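Local coordinates for protein putative dihydrodipicolinate synthase (Thermus thermophilus, PDB 2PCQ) that is a putative member of the dihydrodipicolinate synthase family, built as a TIM barrel with an added C-terminal helical region and assembled from four chains, at residues H46-E51 with R256-P260; E71-A77 with Y111-L115; N198-A203 with E279-L283. All blocks are in the same frame, centred on the assembly; numbering follows the deposited sequence.

Overall arrangement
From the N terminus, the chain runs through the first two strands of the parallel eight-stranded barrel to 46-51, which waits more than 200 residues for 256-260, in the loop between helices 216-247 and 266-278; contact 1 thus closes the longest loop. Nested within it, contact 2 sets the start of helix 74-87 against the middle of helix 107-118, in the third and fourth beta-alpha units. Contact 3 opens at 198-203, still inside that loop, and closes beyond it at the C terminus, 279-283, so it crosses contact 1. Contacts 2 and 3 lie in series, on opposite sides of the chain's centre. Contacts 1 and 2 both touch the second subunit; contact 3 does not.

Contact 1 of 3, residues H46-E51 with R256-P260; sequences HLTPEE and RPPYP
His46 lays its ring beside that of Tyr259, the planes 27° apart but slid so far, with centroids 5.2 Å apart, that they barely overlap; CE1 of His46 comes within 3.4 Å of CE1 of Tyr259. A water joins their polar ends, 2.8 Å from His46 NE2 and 2.6 Å from Tyr259 OH, while His46 ND1 is hydrogen-bonded to Glu43 OE1 and Tyr100 of the second subunit packs edge-to-face on the imidazole. The backbones are closest at His46 and Arg256, CA to CA 7.2 Å. Arg256, chi1 to chi3 t and chi4 -172°, is long enough to reach helix 49-57. Arg256 NH1 donates to His46 O (2.7 Å) and Glu51 OE1 (2.8 Å), and Arg256 NH2 to Glu51 OE2 (2.7 Å), a two-pronged salt bridge at the guanidinium edge. Glu51 and Thr48 (rotamer p) form a capping box: Thr48 N donates to Glu51 OE1 (2.9 Å), and Glu51 N to Thr48 OG1 (3.2 Å). The peptide before Pro258 is cis, and Tyr259 N hydrogen-bonds Arg256 O (3.2 Å) across this turn. The contact ties the loop between helices 216-247 and 266-278 to the N terminus of helix 49-57, which follows barrel strand 36-37.

Contact 2 of 3, residues E71-A77 with Y111-L115; sequences EETLPQA and YYEAL
Tyr111 and Leu74 bury the most surface here, and their CA atoms, 6.7 Å apart, set the register between helix 107-118 and the first turn of helix 74-87. Tyr111, chi1 t, sends its ring across the gap. Leu74, in rotamer m,t, brings CD2 to 3.5 Å from Tyr111 CD1, 3.7 Å from Ala114 CB and 4.2 Å from Leu115 CD2, so one branched side chain meets three residues of a single helical face. Ala114 suits the spot because a lone methyl lets that leucine come close. The phenol does double duty: its ring packs on apolar neighbours, while Tyr111 OH lies 2.6 Å from a water that accepts from Glu71 N at 3.0 Å, satisfying a backbone amide in the loop after strand 66-69. In this TIM barrel the pairing joins helices of consecutive beta-alpha units; Tyr111 and Ala77 also touch Leu69 of strand 66-69, linking the helical layer to the barrel wall. Ala77, the third large contributor, is one turn after Thr73, whose O accepts from Ala77 N (2.9 Å). The small Ala77 CB fits 3.9 Å from Leu115 CD2 and 4.3 Å from Tyr111 CE1. Thr73, rotamer p, is the N-cap: OG1 accepts weakly from Gln76 N (3.4 Å) and donates to Gln76 OE1 (2.7 Å), while Gln76 NE2 hydrogen-bonds Val45 O of the second subunit.

Contact 3 of 3, residues N198-A203 with E279-L283; sequences NLAPRA and EGWVL. With GOL (glycerol), chain C.
This is a mixed polar and apolar contact that fastens the C-terminal tail, just past helix 266-278, to the start of helix 201-212, the helix following the last barrel strand. Arg202 and Trp281 bury the largest areas. Arg202 points toward the tail, and its guanidinium gathers carbonyl oxygens: NH2 donates to Gly280 O at 2.8 Å and, weakly, to Val282 O at 3.3 Å, while NH1 reaches Gly280 O weakly at 3.3 Å. Arginine suits the place because its several N-H groups can serve more than one backbone carbonyl at once. Gly280 ends helix 266-278 in a Schellman motif; at its phi of 88° and psi of 19° any side chain would collide with the carbonyl O of Glu279, which explains the glycine. Trp281, chi1 m and chi2 132°, then brings CE3 to 3.6 Å from Ala203 CB, whose small size permits close approach. In the TIM-barrel fold of this family, the pairing joins the eighth beta-alpha unit to the C-terminal helices, Leu199 and Val282 both packing on helix 266-278. The backbones draw closest at Ala200 and Val282, CA to CA 4.5 Å, where Leu283 N donates to Leu199 O (2.8 Å) and Val282 CA makes a CA-H...O contact with Leu199 O (3.5 Å). A water accepts from Arg202 N (2.9 Å) and donates to Trp281 O (2.8 Å). Glycerol, probably from the crystallisation liquor, places C1 over one face of the Trp281 ring, and its O3 makes weak hydrogen bonds with Arg202 NH1 and Gly280 O, each at 3.3 Å.

Contact 1 of 3, residues H46-E51 with R256-P260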
loop_
_atom_site.group_PDB
_atom_site.type_symbol
_atom_site.label_atom_id
_atom_site.label_comp_id
_atom_site.label_asym_id
_atom_site.label_seq_id
_atom_site.Cartn_x
_atom_site.Cartn_y
_atom_site.Cartn_z
ATOM N N HIS A 46 7.898 24.481 1.174
ATOM C CA HIS A 46 7.011 25.470 0.576
ATOM C C HIS A 46 7.754 26.782 0.330
ATOM O O HIS A 46 7.170 27.759 -0.134
ATOM C CB HIS A 46 5.799 25.720 1.476
ATOM C CG HIS A 46 4.758 24.647 1.397
ATOM N ND1 HIS A 46 3.561 24.721 2.080
ATOM C CD2 HIS A 46 4.716 23.494 0.688
ATOM C CE1 HIS A 46 2.828 23.662 1.792
ATOM N NE2 HIS A 46 3.503 22.900 0.949
ATOM N N LEU A 47 9.049 26.789 0.629
ATOM C CA LEU A 47 9.870 27.984 0.451
ATOM C C LEU A 47 10.907 27.819 -0.648
ATOM O O LEU A 47 11.404 26.721 -0.881
ATOM C CB LEU A 47 10.616 28.308 1.748
ATOM C CG LEU A 47 9.818 28.500 3.037
ATOM C CD1 LEU A 47 10.776 28.580 4.210
ATOM C CD2 LEU A 47 8.975 29.756 2.940
ATOM N N THR A 48 11.231 28.919 -1.319
ATOM C CA THR A 48 12.263 28.898 -2.348
ATOM C C THR A 48 13.571 29.007 -1.564
ATOM O O THR A 48 13.559 29.388 -0.394
ATOM C CB THR A 48 12.168 30.117 -3.288
ATOM O OG1 THR A 48 12.347 31.319 -2.530
ATOM C CG2 THR A 48 10.822 30.150 -3.990
ATOM N N PRO A 49 14.709 28.667 -2.185
ATOM C CA PRO A 49 15.992 28.754 -1.481
ATOM C C PRO A 49 16.220 30.136 -0.863
ATOM O O PRO A 49 16.782 30.258 0.224
ATOM C CB PRO A 49 17.002 28.436 -2.576
ATOM C CG PRO A 49 16.255 27.436 -3.418
ATOM C CD PRO A 49 14.881 28.067 -3.522
ATOM N N GLU A 50 15.769 31.171 -1.564
ATOM C CA GLU A 50 15.924 32.548 -1.100
ATOM C C GLU A 50 15.104 32.793 0.169
ATOM O O GLU A 50 15.606 33.358 1.141
ATOM C CB GLU A 50 15.497 33.512 -2.214
ATOM C CG GLU A 50 15.788 34.986 -1.961
ATOM C CD GLU A 50 14.780 35.640 -1.035
ATOM O OE1 GLU A 50 13.565 35.449 -1.256
ATOM O OE2 GLU A 50 15.200 36.355 -0.097
ATOM N N GLU A 51 13.843 32.365 0.156
ATOM C CA GLU A 51 12.968 32.536 1.312
ATOM C C GLU A 51 13.487 31.693 2.477
ATOM O O GLU A 51 13.444 32.118 3.632
ATOM C CB GLU A 51 11.533 32.133 0.951
ATOM C CG GLU A 51 10.974 32.913 -0.238
ATOM C CD GLU A 51 9.622 32.407 -0.707
ATOM O OE1 GLU A 51 9.453 31.173 -0.814
ATOM O OE2 GLU A 51 8.731 33.242 -0.984
ATOM N N ARG A 256 0.605 28.039 3.344
ATOM C CA ARG A 256 0.768 28.702 2.057
ATOM C C ARG A 256 -0.239 28.156 1.047
ATOM O O ARG A 256 -0.416 26.944 0.939
ATOM C CB ARG A 256 2.200 28.512 1.543
ATOM C CG ARG A 256 2.663 29.650 0.653
ATOM C CD ARG A 256 4.162 29.611 0.357
ATOM N NE ARG A 256 4.637 30.964 0.081
ATOM C CZ ARG A 256 5.852 31.285 -0.354
ATOM N NH1 ARG A 256 6.764 30.351 -0.587
ATOM N NH2 ARG A 256 6.156 32.562 -0.545
ATOM N N PRO A 257 -0.933 29.048 0.309
ATOM C CA PRO A 257 -1.917 28.597 -0.683
ATOM C C PRO A 257 -1.257 27.571 -1.597
ATOM O O PRO A 257 -0.060 27.663 -1.868
ATOM C CB PRO A 257 -2.280 29.884 -1.419
ATOM C CG PRO A 257 -2.150 30.926 -0.335
ATOM C CD PRO A 257 -0.855 30.520 0.340
ATOM N N PRO A 258 -2.038 26.621 -2.137
ATOM C CA PRO A 258 -3.482 26.397 -2.022
ATOM C C PRO A 258 -4.011 25.737 -0.748
ATOM O O PRO A 258 -5.185 25.377 -0.687
ATOM C CB PRO A 258 -3.773 25.547 -3.242
ATOM C CG PRO A 258 -2.590 24.613 -3.224
ATOM C CD PRO A 258 -1.419 25.547 -2.940
ATOM N N TYR A 259 -3.171 25.559 0.260
ATOM C CA TYR A 259 -3.653 24.927 1.478
ATOM C C TYR A 259 -4.628 25.835 2.237
ATOM O O TYR A 259 -4.488 27.059 2.229
ATOM C CB TYR A 259 -2.468 24.487 2.341
ATOM C CG TYR A 259 -1.722 23.326 1.706
ATOM C CD1 TYR A 259 -0.633 23.540 0.856
ATOM C CD2 TYR A 259 -2.148 22.012 1.908
ATOM C CE1 TYR A 259 0.010 22.471 0.222
ATOM C CE2 TYR A 259 -1.518 20.941 1.278
ATOM C CZ TYR A 259 -0.439 21.175 0.442
ATOM O OH TYR A 259 0.187 20.109 -0.161
ATOM N N PRO A 260 -5.638 25.238 2.896
ATOM C CA PRO A 260 -6.673 25.944 3.659
ATOM C C PRO A 260 -6.234 26.713 4.897
ATOM O O PRO A 260 -5.416 26.239 5.689
ATOM C CB PRO A 260 -7.665 24.831 3.987
ATOM C CG PRO A 260 -6.759 23.664 4.219
ATOM C CD PRO A 260 -5.776 23.779 3.066
HETATM O O HOH W 1 2.763 20.494 -0.229
#

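Contact 2 of 3, residues E71-A77 with Y111-L115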
loop_
_atom_site.group_PDB
_atom_site.type_symbol
_atom_site.label_atom_id
_atom_site.label_comp_id
_atom_site.label_asym_id
_atom_site.label_seq_id
_atom_site.Cartn_x
_atom_site.Cartn_y
_atom_site.Cartn_z
ATOM N N GLU A 71 15.941 18.270 0.797
ATOM C CA GLU A 71 16.295 18.546 -0.589
ATOM C C GLU A 71 16.335 17.227 -1.352
ATOM O O GLU A 71 16.360 16.149 -0.752
ATOM C CB GLU A 71 17.660 19.238 -0.680
ATOM C CG GLU A 71 17.764 20.587 0.027
ATOM C CD GLU A 71 16.769 21.616 -0.482
ATOM O OE1 GLU A 71 16.470 21.625 -1.695
ATOM O OE2 GLU A 71 16.292 22.432 0.336
ATOM N N GLU A 72 16.352 17.324 -2.677
ATOM C CA GLU A 72 16.367 16.154 -3.543
ATOM C C GLU A 72 17.773 15.780 -3.994
ATOM O O GLU A 72 18.012 14.636 -4.368
ATOM C CB GLU A 72 15.510 16.411 -4.785
ATOM C CG GLU A 72 14.067 16.845 -4.518
ATOM C CD GLU A 72 13.127 15.682 -4.218
ATOM O OE1 GLU A 72 13.576 14.513 -4.240
ATOM O OE2 GLU A 72 11.930 15.945 -3.961
ATOM N N THR A 73 18.699 16.737 -3.967
ATOM C CA THR A 73 20.068 16.479 -4.415
ATOM C C THR A 73 21.128 17.171 -3.565
ATOM O O THR A 73 20.832 18.091 -2.808
ATOM C CB THR A 73 20.271 16.952 -5.865
ATOM O OG1 THR A 73 20.196 18.385 -5.915
ATOM C CG2 THR A 73 19.201 16.367 -6.772
ATOM N N LEU A 74 22.372 16.726 -3.709
ATOM C CA LEU A 74 23.472 17.314 -2.962
ATOM C C LEU A 74 23.689 18.776 -3.355
ATOM O O LEU A 74 23.883 19.627 -2.495
ATOM C CB LEU A 74 24.748 16.490 -3.167
ATOM C CG LEU A 74 24.717 15.151 -2.416
ATOM C CD1 LEU A 74 25.909 14.293 -2.799
ATOM C CD2 LEU A 74 24.708 15.426 -0.911
ATOM N N PRO A 75 23.655 19.090 -4.661
ATOM C CA PRO A 75 23.854 20.495 -5.034
ATOM C C PRO A 75 22.834 21.415 -4.359
ATOM O O PRO A 75 23.182 22.502 -3.900
ATOM C CB PRO A 75 23.708 20.467 -6.551
ATOM C CG PRO A 75 24.318 19.144 -6.897
ATOM C CD PRO A 75 23.704 18.224 -5.854
ATOM N N GLN A 76 21.577 20.979 -4.300
ATOM C CA GLN A 76 20.527 21.776 -3.666
ATOM C C GLN A 76 20.707 21.796 -2.153
ATOM O O GLN A 76 20.394 22.784 -1.495
ATOM C CB GLN A 76 19.143 21.205 -3.993
ATOM C CG GLN A 76 18.693 21.431 -5.423
ATOM C CD GLN A 76 17.543 20.529 -5.807
ATOM O OE1 GLN A 76 17.658 19.303 -5.743
ATOM N NE2 GLN A 76 16.427 21.125 -6.210
ATOM N N ALA A 77 21.211 20.694 -1.610
ATOM C CA ALA A 77 21.433 20.573 -0.178
ATOM C C ALA A 77 22.571 21.460 0.327
ATOM O O ALA A 77 22.510 21.980 1.443
ATOM C CB ALA A 77 21.722 19.121 0.175
ATOM N N TYR A 111 24.436 10.224 0.102
ATOM C CA TYR A 111 23.790 11.491 0.432
ATOM C C TYR A 111 24.093 11.898 1.876
ATOM O O TYR A 111 24.613 12.983 2.132
ATOM C CB TYR A 111 22.274 11.370 0.237
ATOM C CG TYR A 111 21.511 12.662 0.433
ATOM C CD1 TYR A 111 21.657 13.729 -0.457
ATOM C CD2 TYR A 111 20.647 12.824 1.516
ATOM C CE1 TYR A 111 20.959 14.924 -0.273
ATOM C CE2 TYR A 111 19.946 14.015 1.710
ATOM C CZ TYR A 111 20.108 15.057 0.814
ATOM O OH TYR A 111 19.418 16.228 1.010
ATOM N N TYR A 112 23.771 11.019 2.816
ATOM C CA TYR A 112 23.993 11.297 4.226
ATOM C C TYR A 112 25.465 11.435 4.610
ATOM O O TYR A 112 25.810 12.259 5.452
ATOM C CB TYR A 112 23.331 10.215 5.081
ATOM C CG TYR A 112 21.832 10.379 5.197
ATOM C CD1 TYR A 112 20.960 9.419 4.680
ATOM C CD2 TYR A 112 21.283 11.497 5.824
ATOM C CE1 TYR A 112 19.576 9.570 4.789
ATOM C CE2 TYR A 112 19.904 11.657 5.938
ATOM C CZ TYR A 112 19.057 10.692 5.421
ATOM O OH TYR A 112 17.697 10.837 5.553
ATOM N N GLU A 113 26.332 10.637 3.998
ATOM C CA GLU A 113 27.752 10.714 4.316
ATOM C C GLU A 113 28.332 12.039 3.838
ATOM O O GLU A 113 29.207 12.607 4.485
ATOM C CB GLU A 113 28.499 9.534 3.692
ATOM C CG GLU A 113 28.012 8.194 4.224
ATOM C CD GLU A 113 28.683 7.012 3.561
ATOM O OE1 GLU A 113 29.176 7.164 2.424
ATOM O OE2 GLU A 113 28.697 5.923 4.172
ATOM N N ALA A 114 27.828 12.541 2.713
ATOM C CA ALA A 114 28.296 13.813 2.183
ATOM C C ALA A 114 27.906 14.939 3.141
ATOM O O ALA A 114 28.721 15.806 3.460
ATOM C CB ALA A 114 27.693 14.063 0.810
ATOM N N LEU A 115 26.658 14.924 3.600
ATOM C CA LEU A 115 26.182 15.948 4.523
ATOM C C LEU A 115 26.880 15.848 5.885
ATOM O O LEU A 115 27.291 16.858 6.456
ATOM C CB LEU A 115 24.666 15.827 4.718
ATOM C CG LEU A 115 23.773 15.947 3.476
ATOM C CD1 LEU A 115 22.310 15.800 3.889
ATOM C CD2 LEU A 115 23.995 17.288 2.789
HETATM O O HOH W 2 17.262 16.274 2.528
#

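Contact 3 of 3, residues N198-A203 with E279-L283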
loop_
_atom_site.group_PDB
_atom_site.type_symbol
_atom_site.label_atom_id
_atom_site.label_comp_id
_atom_site.label_asym_id
_atom_site.label_seq_id
_atom_site.Cartn_x
_atom_site.Cartn_y
_atom_site.Cartn_z
ATOM N N ASN A 198 4.023 22.383 20.510
ATOM C CA ASN A 198 3.869 23.800 20.178
ATOM C C ASN A 198 2.704 24.326 21.021
ATOM O O ASN A 198 2.603 25.524 21.286
ATOM C CB ASN A 198 3.477 24.007 18.708
ATOM C CG ASN A 198 4.634 23.829 17.746
ATOM O OD1 ASN A 198 4.722 22.823 17.043
ATOM N ND2 ASN A 198 5.518 24.812 17.702
ATOM N N LEU A 199 1.820 23.418 21.425
ATOM C CA LEU A 199 0.632 23.785 22.190
ATOM C C LEU A 199 0.702 23.484 23.681
ATOM O O LEU A 199 0.299 24.311 24.501
ATOM C CB LEU A 199 -0.594 23.089 21.588
ATOM C CG LEU A 199 -0.804 23.263 20.076
ATOM C CD1 LEU A 199 -2.003 22.440 19.628
ATOM C CD2 LEU A 199 -1.007 24.731 19.740
ATOM N N ALA A 200 1.194 22.301 24.035
ATOM C CA ALA A 200 1.299 21.917 25.441
ATOM C C ALA A 200 2.703 21.416 25.764
ATOM O O ALA A 200 2.877 20.291 26.230
ATOM C CB ALA A 200 0.268 20.835 25.761
ATOM N N PRO A 201 3.727 22.251 25.526
ATOM C CA PRO A 201 5.118 21.866 25.799
ATOM C C PRO A 201 5.395 21.380 27.221
ATOM O O PRO A 201 6.170 20.443 27.420
ATOM C CB PRO A 201 5.908 23.126 25.441
ATOM C CG PRO A 201 4.909 24.240 25.664
ATOM C CD PRO A 201 3.646 23.655 25.085
ATOM N N ARG A 202 4.768 22.011 28.210
ATOM C CA ARG A 202 4.977 21.610 29.598
ATOM C C ARG A 202 4.372 20.239 29.898
ATOM O O ARG A 202 4.888 19.502 30.732
ATOM C CB ARG A 202 4.406 22.669 30.560
ATOM C CG ARG A 202 5.249 23.951 30.630
ATOM C CD ARG A 202 4.657 25.014 31.568
ATOM N NE ARG A 202 3.324 25.430 31.139
ATOM C CZ ARG A 202 2.190 24.935 31.623
ATOM N NH1 ARG A 202 2.215 24.005 32.571
ATOM N NH2 ARG A 202 1.028 25.350 31.138
ATOM N N ALA A 203 3.294 19.885 29.205
ATOM C CA ALA A 203 2.651 18.596 29.438
ATOM C C ALA A 203 3.525 17.437 28.965
ATOM O O ALA A 203 3.707 16.453 29.683
ATOM C CB ALA A 203 1.300 18.550 28.744
ATOM N N GLU A 279 -7.170 23.120 32.241
ATOM C CA GLU A 279 -6.439 22.302 33.207
ATOM C C GLU A 279 -5.071 22.905 33.501
ATOM O O GLU A 279 -4.380 22.458 34.414
ATOM C CB GLU A 279 -6.229 20.878 32.685
ATOM C CG GLU A 279 -7.472 20.032 32.591
ATOM C CD GLU A 279 -7.137 18.587 32.286
ATOM O OE1 GLU A 279 -6.429 17.960 33.101
ATOM O OE2 GLU A 279 -7.570 18.076 31.237
ATOM N N GLY A 280 -4.678 23.899 32.709
ATOM C CA GLY A 280 -3.393 24.552 32.910
ATOM C C GLY A 280 -2.215 23.917 32.190
ATOM O O GLY A 280 -1.064 24.181 32.538
ATOM N N TRP A 281 -2.493 23.099 31.178
ATOM C CA TRP A 281 -1.442 22.415 30.422
ATOM C C TRP A 281 -1.003 23.099 29.126
ATOM O O TRP A 281 -0.041 22.662 28.491
ATOM C CB TRP A 281 -1.885 20.984 30.094
ATOM C CG TRP A 281 -1.648 19.986 31.192
ATOM C CD1 TRP A 281 -2.544 19.077 31.674
ATOM C CD2 TRP A 281 -0.419 19.753 31.894
ATOM N NE1 TRP A 281 -1.951 18.289 32.633
ATOM C CE2 TRP A 281 -0.649 18.685 32.793
ATOM C CE3 TRP A 281 0.850 20.345 31.863
ATOM C CZ2 TRP A 281 0.348 18.189 33.641
ATOM C CZ3 TRP A 281 1.842 19.852 32.708
ATOM C CH2 TRP A 281 1.581 18.788 33.589
ATOM N N VAL A 282 -1.690 24.166 28.730
ATOM C CA VAL A 282 -1.351 24.856 27.485
ATOM C C VAL A 282 -0.342 25.991 27.626
ATOM O O VAL A 282 -0.427 26.808 28.542
ATOM C CB VAL A 282 -2.621 25.394 26.795
ATOM C CG1 VAL A 282 -2.248 26.198 25.550
ATOM C CG2 VAL A 282 -3.523 24.225 26.411
ATOM N N LEU A 283 0.613 26.025 26.699
ATOM C CA LEU A 283 1.666 27.034 26.678
ATOM C C LEU A 283 2.222 27.347 28.065
ATOM O O LEU A 283 2.252 28.538 28.447
ATOM C CB LEU A 283 1.147 28.314 26.016
ATOM C CG LEU A 283 0.878 28.198 24.515
ATOM C CD1 LEU A 283 0.307 29.505 23.985
ATOM C CD2 LEU A 283 2.177 27.855 23.800
HETATM C C1 GOL C . -2.212 20.291 35.510
HETATM O O1 GOL C . -3.149 19.942 36.485
HETATM C C2 GOL C . -1.338 21.438 35.981
HETATM O O2 GOL C . -0.682 21.086 37.173
HETATM C C3 GOL C . -0.351 21.751 34.864
HETATM O O3 GOL C . 0.488 22.834 35.183
HETATM O O HOH W 3 2.452 23.787 28.118
#